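Local coordinates for protein Cel44C (Paenibacillus polymyxa, PDB 2YIH) that hydrolyses internal beta-1,4-glucosidic bonds of xyloglucan and cellulose, this chain being the family GH44 glycoside hydrolase part of a longer multidomain enzyme, at residues V283-E288 against L354-Y359; F460-D465 against Y503-L508; N140-P145 against V159-H164; R43-N48 against A90-F95. The protein carries 8 engineered substitutions. One frame throughout, in Å; residues are numbered along the deposited sequence.

Contact 1. Residues V283-E288 against L354-Y359. Engineered in segment 354-359: S358 (natural residue Glu). With BGC (beta-D-glucopyranose), chain B.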
# COMPACT_ATOMS: atom_id res chain seq x y z
N VAL A 283 -7.14 -1.17 2.85
CA VAL A 283 -7.04 -2.65 2.84
C VAL A 283 -5.60 -3.14 2.59
O VAL A 283 -4.76 -2.43 2.03
CB VAL A 283 -7.96 -3.27 1.77
CG1 VAL A 283 -9.42 -2.91 2.05
CG2 VAL A 283 -7.56 -2.83 0.37
N HIS A 284 -5.34 -4.37 3.03
CA HIS A 284 -4.16 -5.13 2.59
C HIS A 284 -4.59 -6.21 1.58
O HIS A 284 -5.70 -6.73 1.65
CB HIS A 284 -3.50 -5.77 3.81
CG HIS A 284 -3.00 -4.75 4.79
ND1 HIS A 284 -2.47 -5.08 6.03
CD2 HIS A 284 -2.90 -3.40 4.68
CE1 HIS A 284 -2.09 -3.97 6.64
NE2 HIS A 284 -2.33 -2.94 5.84
N TRP A 285 -3.68 -6.55 0.68
CA TRP A 285 -3.99 -7.50 -0.39
C TRP A 285 -2.78 -8.36 -0.71
O TRP A 285 -1.84 -7.92 -1.40
CB TRP A 285 -4.46 -6.73 -1.62
CG TRP A 285 -4.80 -7.61 -2.80
CD1 TRP A 285 -4.09 -7.75 -3.95
CD2 TRP A 285 -6.01 -8.36 -2.99
NE1 TRP A 285 -4.75 -8.59 -4.83
CE2 TRP A 285 -5.93 -8.98 -4.26
CE3 TRP A 285 -7.15 -8.60 -2.19
CZ2 TRP A 285 -6.98 -9.78 -4.79
CZ3 TRP A 285 -8.19 -9.41 -2.72
CH2 TRP A 285 -8.08 -10.01 -3.98
N TYR A 286 -2.77 -9.59 -0.19
CA TYR A 286 -1.76 -10.56 -0.57
C TYR A 286 -2.47 -11.58 -1.44
O TYR A 286 -3.36 -12.31 -0.96
CB TYR A 286 -1.17 -11.21 0.69
CG TYR A 286 -0.51 -10.20 1.59
CD1 TYR A 286 0.70 -9.62 1.23
CD2 TYR A 286 -1.14 -9.77 2.76
CE1 TYR A 286 1.32 -8.71 2.07
CE2 TYR A 286 -0.52 -8.85 3.60
CZ TYR A 286 0.72 -8.33 3.21
OH TYR A 286 1.36 -7.44 4.02
N PRO A 287 -2.13 -11.61 -2.73
CA PRO A 287 -2.83 -12.52 -3.66
C PRO A 287 -2.88 -13.95 -3.12
O PRO A 287 -1.88 -14.45 -2.57
CB PRO A 287 -1.98 -12.43 -4.94
CG PRO A 287 -1.45 -10.99 -4.93
CD PRO A 287 -1.21 -10.68 -3.43
N GLU A 288 -4.06 -14.57 -3.21
CA GLU A 288 -4.21 -16.00 -2.97
C GLU A 288 -4.00 -16.81 -4.24
O GLU A 288 -4.08 -18.04 -4.21
CB GLU A 288 -5.59 -16.31 -2.38
CG GLU A 288 -5.81 -15.71 -0.98
CD GLU A 288 -5.29 -16.60 0.15
OE1 GLU A 288 -4.54 -17.57 -0.12
OE2 GLU A 288 -5.65 -16.34 1.32
N LEU A 354 -9.34 5.37 -1.46
CA LEU A 354 -9.01 3.94 -1.36
C LEU A 354 -7.50 3.75 -1.33
O LEU A 354 -6.78 4.34 -2.16
CB LEU A 354 -9.60 3.21 -2.56
CG LEU A 354 -9.43 1.70 -2.63
CD1 LEU A 354 -10.12 1.02 -1.43
CD2 LEU A 354 -10.00 1.22 -3.99
N ALA A 355 -7.00 2.92 -0.40
CA ALA A 355 -5.55 2.67 -0.31
C ALA A 355 -5.31 1.19 -0.10
O ALA A 355 -6.05 0.53 0.65
CB ALA A 355 -4.89 3.46 0.82
N MET A 356 -4.24 0.70 -0.72
CA MET A 356 -3.79 -0.68 -0.54
C MET A 356 -2.45 -0.62 0.20
O MET A 356 -1.39 -0.49 -0.43
CB MET A 356 -3.64 -1.37 -1.91
CG MET A 356 -3.26 -2.82 -1.77
SD MET A 356 -3.22 -3.64 -3.40
CE MET A 356 -4.89 -3.70 -3.81
N THR A 357 -2.52 -0.58 1.53
CA THR A 357 -1.35 -0.16 2.35
C THR A 357 -0.36 -1.26 2.68
O THR A 357 0.65 -1.01 3.34
CB THR A 357 -1.80 0.47 3.69
OG1 THR A 357 -2.62 -0.45 4.40
CG2 THR A 357 -2.60 1.77 3.39
N SER A 358 -0.66 -2.48 2.27
CA SER A 358 0.31 -3.57 2.40
C SER A 358 -0.05 -4.63 1.38
O SER A 358 -1.19 -5.15 1.36
CB SER A 358 0.27 -4.10 3.85
OG SER A 358 1.48 -4.80 4.22
N TYR A 359 0.91 -4.96 0.51
CA TYR A 359 0.67 -5.95 -0.54
C TYR A 359 1.99 -6.43 -1.11
O TYR A 359 3.00 -5.73 -1.02
CB TYR A 359 -0.21 -5.36 -1.67
CG TYR A 359 0.50 -4.36 -2.60
CD1 TYR A 359 0.65 -3.01 -2.24
CD2 TYR A 359 1.00 -4.78 -3.83
CE1 TYR A 359 1.32 -2.12 -3.08
CE2 TYR A 359 1.64 -3.90 -4.68
CZ TYR A 359 1.79 -2.58 -4.31
OH TYR A 359 2.38 -1.70 -5.20
C2 BGC B . -4.46 -16.17 4.72
C3 BGC B . -3.17 -15.91 5.49
C4 BGC B . -3.46 -15.19 6.83
C5 BGC B . -4.50 -16.06 7.55
C6 BGC B . -4.91 -15.55 8.93
C1 BGC B . -5.47 -16.91 5.56
O2 BGC B . -4.23 -16.95 3.53
O3 BGC B . -2.37 -15.05 4.68
O4 BGC B . -2.25 -14.96 7.59
O5 BGC B . -5.71 -16.17 6.77
O6 BGC B . -5.76 -16.53 9.53
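Y286 OH and S358 OG lie 2.7 Å apart, the shortest hydrogen bond across this contact; S358 is an engineered residue, Glu in the natural sequence. OG is anti to the backbone N (chi1 -159°), which directs the hydroxyl to the tyrosine. S358 CB sits 3.3 Å from the H284 ring centroid and 9° off its normal, a clear CH-pi geometry. At the edge of the same ring and in its plane, T357 OG1 is 2.9 Å from H284 NE2, yet the N-H...O angle of 116° marks the bond as weak; T357 OG1 is also hydrogen-bonded to D282, and H284 ND1 to E187. The backbones run as parallel neighbours, the sixth and seventh strands of the closed (beta/alpha)8 barrel: V283 N bonds A355 O at 3.0 Å, V283 O accepts T357 N, and S358 O accepts W285 N at 2.9 Å. On the opposite face of the sheet M356 CE touches W285 CB at 3.8 Å, and M356 SD lies obliquely to the five-membered ring of W285, a Met-aromatic contact beneath helix 337-348. Beyond the strand end, E288 OE2 accepts a hydrogen bond from O2 of a bound glucose at 2.7 Å. The chemistry implies that E187, with weak help from T357, and S358 CB over the face orient the imidazole, while Y286 bonds separately to the engineered serine, probably steadying its hydroxyl beside the glycan.

Contact 2. Residues F460-D465 against Y503-L508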
# COMPACT_ATOMS: atom_id res chain seq x y z
N PHE A 460 7.59 -10.66 -28.87
CA PHE A 460 6.66 -10.13 -29.86
C PHE A 460 7.17 -8.81 -30.42
O PHE A 460 7.90 -8.07 -29.75
CB PHE A 460 5.23 -9.98 -29.30
CG PHE A 460 5.12 -9.16 -28.03
CD1 PHE A 460 5.19 -7.76 -28.06
CD2 PHE A 460 4.81 -9.78 -26.83
CE1 PHE A 460 5.07 -7.00 -26.89
CE2 PHE A 460 4.63 -9.03 -25.67
CZ PHE A 460 4.76 -7.66 -25.69
N ASP A 461 6.70 -8.46 -31.61
CA ASP A 461 6.94 -7.12 -32.13
C ASP A 461 5.71 -6.30 -31.76
O ASP A 461 4.61 -6.63 -32.17
CB ASP A 461 7.08 -7.15 -33.67
CG ASP A 461 8.44 -7.66 -34.13
OD1 ASP A 461 9.36 -7.88 -33.30
OD2 ASP A 461 8.59 -7.89 -35.35
N ALA A 462 5.90 -5.25 -30.96
CA ALA A 462 4.78 -4.37 -30.60
C ALA A 462 4.71 -3.27 -31.63
O ALA A 462 5.66 -2.51 -31.79
CB ALA A 462 5.00 -3.77 -29.19
N GLN A 463 3.57 -3.17 -32.32
CA GLN A 463 3.34 -2.13 -33.30
C GLN A 463 2.51 -1.06 -32.60
O GLN A 463 1.34 -1.31 -32.27
CB GLN A 463 2.53 -2.74 -34.45
CG GLN A 463 2.04 -1.77 -35.50
CD GLN A 463 1.33 -2.48 -36.63
OE1 GLN A 463 0.53 -1.88 -37.34
NE2 GLN A 463 1.59 -3.78 -36.77
N PHE A 464 3.12 0.08 -32.33
CA PHE A 464 2.45 1.18 -31.61
C PHE A 464 1.81 2.16 -32.58
O PHE A 464 2.43 2.56 -33.57
CB PHE A 464 3.43 1.96 -30.75
CG PHE A 464 3.97 1.18 -29.58
CD1 PHE A 464 5.09 0.38 -29.73
CD2 PHE A 464 3.35 1.27 -28.33
CE1 PHE A 464 5.62 -0.31 -28.64
CE2 PHE A 464 3.88 0.57 -27.22
CZ PHE A 464 5.00 -0.22 -27.40
N ASP A 465 0.56 2.55 -32.28
CA ASP A 465 -0.17 3.56 -33.06
C ASP A 465 -0.50 4.66 -32.07
O ASP A 465 -1.12 4.38 -31.06
CB ASP A 465 -1.46 2.95 -33.64
CG ASP A 465 -2.40 3.99 -34.25
OD1 ASP A 465 -2.08 4.54 -35.33
N TYR A 503 8.59 -1.93 -31.98
CA TYR A 503 9.72 -2.24 -31.10
C TYR A 503 9.55 -3.67 -30.64
O TYR A 503 8.46 -4.08 -30.27
CB TYR A 503 9.74 -1.29 -29.88
CG TYR A 503 11.10 -1.12 -29.27
CD1 TYR A 503 12.04 -0.28 -29.84
CD2 TYR A 503 11.50 -1.90 -28.17
CE1 TYR A 503 13.31 -0.12 -29.28
CE2 TYR A 503 12.75 -1.76 -27.61
CZ TYR A 503 13.66 -0.86 -28.15
OH TYR A 503 14.93 -0.70 -27.61
N THR A 504 10.63 -4.45 -30.66
CA THR A 504 10.52 -5.85 -30.27
C THR A 504 10.66 -5.93 -28.75
O THR A 504 11.60 -5.38 -28.19
CB THR A 504 11.63 -6.70 -30.95
OG1 THR A 504 11.51 -6.58 -32.39
CG2 THR A 504 11.51 -8.18 -30.56
N VAL A 505 9.76 -6.66 -28.11
CA VAL A 505 9.87 -6.93 -26.66
C VAL A 505 10.18 -8.41 -26.45
O VAL A 505 9.37 -9.27 -26.71
CB VAL A 505 8.57 -6.54 -25.92
CG1 VAL A 505 8.79 -6.60 -24.39
CG2 VAL A 505 8.12 -5.11 -26.36
N PRO A 506 11.40 -8.72 -26.01
CA PRO A 506 11.76 -10.12 -25.75
C PRO A 506 10.92 -10.70 -24.61
O PRO A 506 10.28 -9.93 -23.88
CB PRO A 506 13.24 -10.03 -25.30
CG PRO A 506 13.71 -8.78 -25.87
CD PRO A 506 12.54 -7.82 -25.79
N PRO A 507 10.94 -12.03 -24.44
CA PRO A 507 10.20 -12.62 -23.33
C PRO A 507 10.70 -12.04 -21.99
O PRO A 507 11.88 -11.67 -21.87
CB PRO A 507 10.62 -14.10 -23.39
CG PRO A 507 11.14 -14.29 -24.78
CD PRO A 507 11.78 -13.03 -25.13
N LEU A 508 9.81 -11.99 -21.01
CA LEU A 508 10.19 -11.60 -19.64
C LEU A 508 11.01 -10.31 -19.63
O LEU A 508 12.06 -10.24 -19.01
CB LEU A 508 10.96 -12.75 -18.97
CG LEU A 508 10.13 -14.05 -18.95
CD1 LEU A 508 10.92 -15.27 -18.39
CD2 LEU A 508 8.82 -13.88 -18.19
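F460 and V505 form the apolar centre, lying side by side and pointing the same way, with F460 CE1 3.6 Å from V505 CG2. The phenyl ring reaches its neighbour because CG lies between the backbone N and the carbonyl carbon (chi1 55°). A462 CB borders the same valine more distantly, and on this face F464 turns the edge of its ring to Y503, CE1 standing 4.4 Å from Y503 CB. The tyrosine leads its own hydroxyl away to A491 O. Backbone bonds flank this row. F460 and V505 are an antiparallel hydrogen-bonded pair, with V505 N 2.9 Å from F460 O; A462 and Y503 repeat the pattern. Between them D461 and T504 form a non-hydrogen-bonded pair, whose side chains occupy the other face, the polar edge of the contact. There T504 OG1 donates to D461 OD1 at 2.7 Å, approaching from above the carboxylate plane, 43° out of it. Strand 460-467 is bordered on its far side by strand 9-22, while the aromatic face meets strand 446-453 through F460 and F464, and Y503 and V505 reach strands 487-493 and 509-516. Two layers closing on an apolar interior, with 500-505 as an outermost strand, are typical of a beta-sandwich, the fold that accompanies the barrel in GH44 enzymes.

Contact 3. Residues N140-P145 against V159-H164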
# COMPACT_ATOMS: atom_id res chain seq x y z
N ASN A 140 -7.57 7.42 24.41
CA ASN A 140 -7.55 8.20 23.19
C ASN A 140 -7.42 9.67 23.46
O ASN A 140 -6.62 10.38 22.78
CB ASN A 140 -8.80 7.92 22.36
CG ASN A 140 -8.77 6.55 21.76
OD1 ASN A 140 -7.69 6.00 21.50
ND2 ASN A 140 -9.94 5.96 21.60
N ALA A 141 -8.17 10.15 24.46
CA ALA A 141 -8.17 11.60 24.81
C ALA A 141 -7.78 11.82 26.29
O ALA A 141 -8.48 11.37 27.22
CB ALA A 141 -9.55 12.22 24.51
N LYS A 142 -6.66 12.49 26.49
CA LYS A 142 -6.09 12.68 27.82
C LYS A 142 -7.00 13.50 28.74
O LYS A 142 -7.09 13.23 29.95
CB LYS A 142 -4.71 13.37 27.71
CG LYS A 142 -3.94 13.35 29.02
CD LYS A 142 -2.59 14.10 28.90
CE LYS A 142 -1.76 13.83 30.19
NZ LYS A 142 -0.50 14.69 30.19
N ASN A 143 -7.66 14.50 28.16
CA ASN A 143 -8.47 15.43 28.99
C ASN A 143 -7.67 16.02 30.18
O ASN A 143 -8.16 16.09 31.31
CB ASN A 143 -9.80 14.77 29.45
CG ASN A 143 -10.72 14.40 28.28
OD1 ASN A 143 -11.44 13.39 28.32
ND2 ASN A 143 -10.63 15.15 27.21
N ALA A 144 -6.44 16.42 29.90
CA ALA A 144 -5.57 17.04 30.90
C ALA A 144 -4.48 17.72 30.10
O ALA A 144 -4.30 17.39 28.91
CB ALA A 144 -4.95 15.96 31.84
N PRO A 145 -3.68 18.60 30.75
CA PRO A 145 -2.68 19.32 29.98
C PRO A 145 -1.70 18.35 29.33
O PRO A 145 -1.25 17.43 29.99
CB PRO A 145 -1.98 20.19 31.03
CG PRO A 145 -3.08 20.51 32.02
CD PRO A 145 -3.89 19.20 32.09
N VAL A 159 -3.23 8.87 23.23
CA VAL A 159 -2.95 8.97 21.79
C VAL A 159 -2.99 10.43 21.36
O VAL A 159 -2.13 10.86 20.56
CB VAL A 159 -3.90 8.12 20.95
CG1 VAL A 159 -3.49 8.22 19.48
CG2 VAL A 159 -3.84 6.66 21.39
N ASP A 160 -3.93 11.21 21.87
CA ASP A 160 -3.99 12.60 21.43
C ASP A 160 -2.79 13.43 21.90
O ASP A 160 -2.38 14.38 21.22
CB ASP A 160 -5.37 13.27 21.71
CG ASP A 160 -5.66 13.47 23.20
OD1 ASP A 160 -4.98 12.91 24.08
OD2 ASP A 160 -6.64 14.20 23.47
N GLU A 161 -2.20 13.03 23.02
CA GLU A 161 -0.94 13.61 23.50
C GLU A 161 0.19 13.35 22.49
O GLU A 161 1.02 14.22 22.22
CB GLU A 161 -0.58 13.05 24.87
CG GLU A 161 0.64 13.74 25.48
CD GLU A 161 0.79 13.43 26.95
OE1 GLU A 161 0.92 12.25 27.30
OE2 GLU A 161 0.69 14.38 27.76
N PHE A 162 0.20 12.16 21.93
CA PHE A 162 1.20 11.84 20.95
C PHE A 162 0.97 12.68 19.68
O PHE A 162 1.93 13.17 19.05
CB PHE A 162 1.11 10.35 20.63
CG PHE A 162 2.03 9.93 19.51
CD1 PHE A 162 3.39 10.23 19.57
CD2 PHE A 162 1.51 9.28 18.40
CE1 PHE A 162 4.24 9.82 18.54
CE2 PHE A 162 2.36 8.88 17.36
CZ PHE A 162 3.72 9.14 17.46
N VAL A 163 -0.28 12.76 19.22
CA VAL A 163 -0.56 13.57 18.04
C VAL A 163 -0.19 15.04 18.30
O VAL A 163 0.42 15.72 17.46
CB VAL A 163 -2.01 13.42 17.53
CG1 VAL A 163 -2.23 14.33 16.26
CG2 VAL A 163 -2.30 11.96 17.18
N HIS A 164 -0.50 15.53 19.50
CA HIS A 164 -0.08 16.89 19.85
C HIS A 164 1.44 17.07 19.79
O HIS A 164 1.92 18.14 19.36
CB HIS A 164 -0.63 17.26 21.25
CG HIS A 164 -0.04 18.51 21.82
ND1 HIS A 164 -0.62 19.75 21.63
CD2 HIS A 164 1.04 18.71 22.60
CE1 HIS A 164 0.11 20.67 22.25
NE2 HIS A 164 1.14 20.06 22.83
O HOH W 1 -7.38 15.66 25.53
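This is a polar docking of a loop on the start of a helix: residues 140-145, which follow strand 135-139, lie against the first turn of helix 159-170. N140 O accepts D160 N at 3.0 Å, and the D160 carboxylate accepts the loop amide of K142. D160 CG sits between the backbone N and the carbonyl carbon (chi1 67°), which turns the carboxylate back toward the loop; OD1 is met by K142 N at 3.0 Å on the syn side, 25° out of the carboxylate plane, and OD2 has a weak, longer contact with the same N-H. A water completes the grip, accepting from N143 N at 2.9 Å and donating to D160 OD2 at 2.6 Å. K142 then crosses to the next helical residue on an extended chain. Its NZ forms a salt bridge of 2.7 Å with E161 OE2, again from the syn side, and donates to P145 O at 2.8 Å; Q147 OE1 is a further partner of NZ, while Q147 N bonds E161 OE2. N140, beside V159, anchors its ND2 on S214 of helix 205-222. Further along the same excursion come D151, D154 and Y156, which with E56 bind calcium, and the E161 side chain is about 6 Å from that ion at the nearest atoms. The salt bridge sets the K142 charge against a carboxylate outside the calcium ligands, which would probably temper the negative charge there.

Contact 4. Residues R43-N48 against A90-F95. Engineered in segment 90-95: V92 (natural residue Thr). With BGC (beta-D-glucopyranose), chain C; EDO (1,2-ethanediol), chain N; EDO (1,2-ethanediol), chain L.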
# COMPACT_ATOMS: atom_id res chain seq x y z
N ARG A 43 5.53 6.80 2.31
CA ARG A 43 6.10 5.82 3.24
C ARG A 43 5.10 5.54 4.35
O ARG A 43 4.45 6.48 4.83
CB ARG A 43 7.44 6.36 3.82
CG ARG A 43 8.49 6.48 2.70
CD ARG A 43 9.80 7.13 3.19
NE ARG A 43 10.54 6.29 4.15
CZ ARG A 43 10.77 6.63 5.41
NH1 ARG A 43 10.19 7.70 5.94
NH2 ARG A 43 11.55 5.87 6.16
N ARG A 44 4.99 4.28 4.79
CA ARG A 44 4.04 3.90 5.84
C ARG A 44 4.83 3.30 6.99
O ARG A 44 5.70 2.47 6.78
CB ARG A 44 3.09 2.84 5.31
CG ARG A 44 2.20 2.17 6.40
CD ARG A 44 1.12 1.37 5.70
NE ARG A 44 0.19 0.71 6.64
CZ ARG A 44 0.29 -0.56 7.03
NH1 ARG A 44 1.38 -1.29 6.75
NH2 ARG A 44 -0.69 -1.08 7.79
N LEU A 45 4.43 3.67 8.21
CA LEU A 45 4.94 3.01 9.42
C LEU A 45 3.73 2.23 9.97
O LEU A 45 2.85 2.80 10.64
CB LEU A 45 5.45 4.06 10.43
CG LEU A 45 5.97 3.46 11.75
CD1 LEU A 45 7.18 2.57 11.50
CD2 LEU A 45 6.32 4.57 12.72
N GLY A 46 3.72 0.94 9.69
CA GLY A 46 2.54 0.12 10.02
C GLY A 46 2.87 -1.34 10.02
O GLY A 46 4.02 -1.70 10.12
N GLY A 47 1.83 -2.17 10.04
CA GLY A 47 2.03 -3.60 10.22
C GLY A 47 1.96 -4.06 11.66
O GLY A 47 1.65 -3.29 12.56
N ASN A 48 2.24 -5.34 11.88
CA ASN A 48 1.88 -5.97 13.18
C ASN A 48 2.57 -5.28 14.36
O ASN A 48 1.98 -5.16 15.44
CB ASN A 48 2.24 -7.45 13.13
CG ASN A 48 1.40 -8.22 12.14
OD1 ASN A 48 0.33 -7.77 11.78
ND2 ASN A 48 1.82 -9.43 11.79
N ALA A 90 10.68 8.72 19.38
CA ALA A 90 11.84 8.73 18.46
C ALA A 90 11.70 7.79 17.25
O ALA A 90 12.18 8.09 16.16
CB ALA A 90 13.14 8.44 19.23
N VAL A 91 11.04 6.64 17.41
CA VAL A 91 10.84 5.78 16.22
C VAL A 91 10.03 6.55 15.15
O VAL A 91 10.36 6.51 13.94
CB VAL A 91 10.10 4.45 16.58
CG1 VAL A 91 9.54 3.75 15.33
CG2 VAL A 91 11.06 3.48 17.32
N VAL A 92 9.00 7.25 15.61
CA VAL A 92 8.11 7.93 14.68
C VAL A 92 8.74 9.21 14.12
O VAL A 92 8.62 9.51 12.92
CB VAL A 92 6.76 8.22 15.29
CG1 VAL A 92 5.87 9.00 14.28
CG2 VAL A 92 6.10 6.88 15.66
N THR A 93 9.39 9.98 14.98
CA THR A 93 10.04 11.20 14.51
C THR A 93 11.24 10.89 13.60
O THR A 93 11.45 11.60 12.59
CB THR A 93 10.47 12.16 15.67
OG1 THR A 93 11.47 11.52 16.50
CG2 THR A 93 9.24 12.56 16.49
N SER A 94 12.01 9.85 13.91
CA SER A 94 13.09 9.48 13.00
C SER A 94 12.51 9.05 11.62
O SER A 94 13.04 9.43 10.56
CB SER A 94 13.98 8.40 13.63
OG SER A 94 15.05 8.05 12.74
N PHE A 95 11.41 8.31 11.66
CA PHE A 95 10.72 7.88 10.44
C PHE A 95 10.27 9.12 9.65
O PHE A 95 10.50 9.23 8.44
CB PHE A 95 9.49 7.01 10.83
CG PHE A 95 8.55 6.71 9.67
CD1 PHE A 95 8.89 5.77 8.69
CD2 PHE A 95 7.36 7.42 9.53
CE1 PHE A 95 7.99 5.47 7.64
CE2 PHE A 95 6.50 7.21 8.45
CZ PHE A 95 6.82 6.23 7.50
C2 BGC C . -1.14 -13.62 9.28
C3 BGC C . -0.97 -12.17 9.77
C4 BGC C . -0.33 -11.34 8.66
C5 BGC C . -1.01 -11.54 7.31
C6 BGC C . -0.15 -10.87 6.24
C1 BGC C . -1.94 -13.62 7.98
O2 BGC C . -1.82 -14.42 10.26
O3 BGC C . -0.13 -12.12 10.93
O4 BGC C . -0.27 -9.93 8.96
O5 BGC C . -1.14 -12.94 7.02
O6 BGC C . 1.23 -11.20 6.42
C1 EDO N . 14.50 11.73 16.39
O1 EDO N . 13.70 12.46 15.44
C2 EDO N . 15.69 11.02 15.75
O2 EDO N . 16.00 9.90 16.60
C1 EDO L . 7.04 -1.46 11.27
O1 EDO L . 5.93 -2.23 11.74
C2 EDO L . 8.19 -2.44 11.05
O2 EDO L . 7.86 -3.30 9.96
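The F95 ring is held between two residues of strand 42-45, R43 over one face and L45 over the opposite one. L45 CB stands 3.8 Å from the F95 ring centroid and 8° off the normal, a CH-pi contact. On the other face the R43 chain, bent at chi3 (67°), brings its guanidinium over the ring at a 25° tilt, NH1 offset toward the rim at 3.6 Å from F95 CE1. The same NH1 donates to F95 O at 2.9 Å, the acceptor lying close to the guanidinium plane. L45 CD2 meets V92 CG2 at 3.7 Å, about one turn back along the helix from F95; V92 is engineered, Thr in the natural sequence. The axes of strand 43-45 and helix 90-95 run antiparallel, 10.2 Å apart at their closest; strand 42-45, helix 90-102 and strand 105-110 make a beta-alpha-beta crossover of the barrel. Further out, R43 is positioned by a salt bridge from NE to D33 and by S99, which bonds NH1. R44 points away from the helix, bonding N31 through NH1 and laying its guanidinium over G46 CA. Past the strand end N48 ND2, also bonded to D65, makes a weak 3.4 Å hydrogen bond to O3 of a bound glucose.

From the N terminus the chain first lays down strand 9-22 of the beta-sandwich, then enters the barrel. Contact 4 closes the loop from strand 42-45 to helix 90-102; contact 3 closes the short calcium-binding excursion before helix 159-170; contact 1 closes the connection, carrying helix 337-348, between neighbouring barrel strands 280-285 and 353-359; contact 2 pairs strands 460-467 and 500-505 back in the sandwich. All four are in series, none nested or crossing. Contacts 3 and 4 touch where F162 CZ packs 3.7 Å from V92 CG2, helix on helix. Contacts 4 and 1 meet inside the barrel, where R44 packs on H284 and T357. Contact 2 stands apart, its nearest atoms about 17 Å from contact 1.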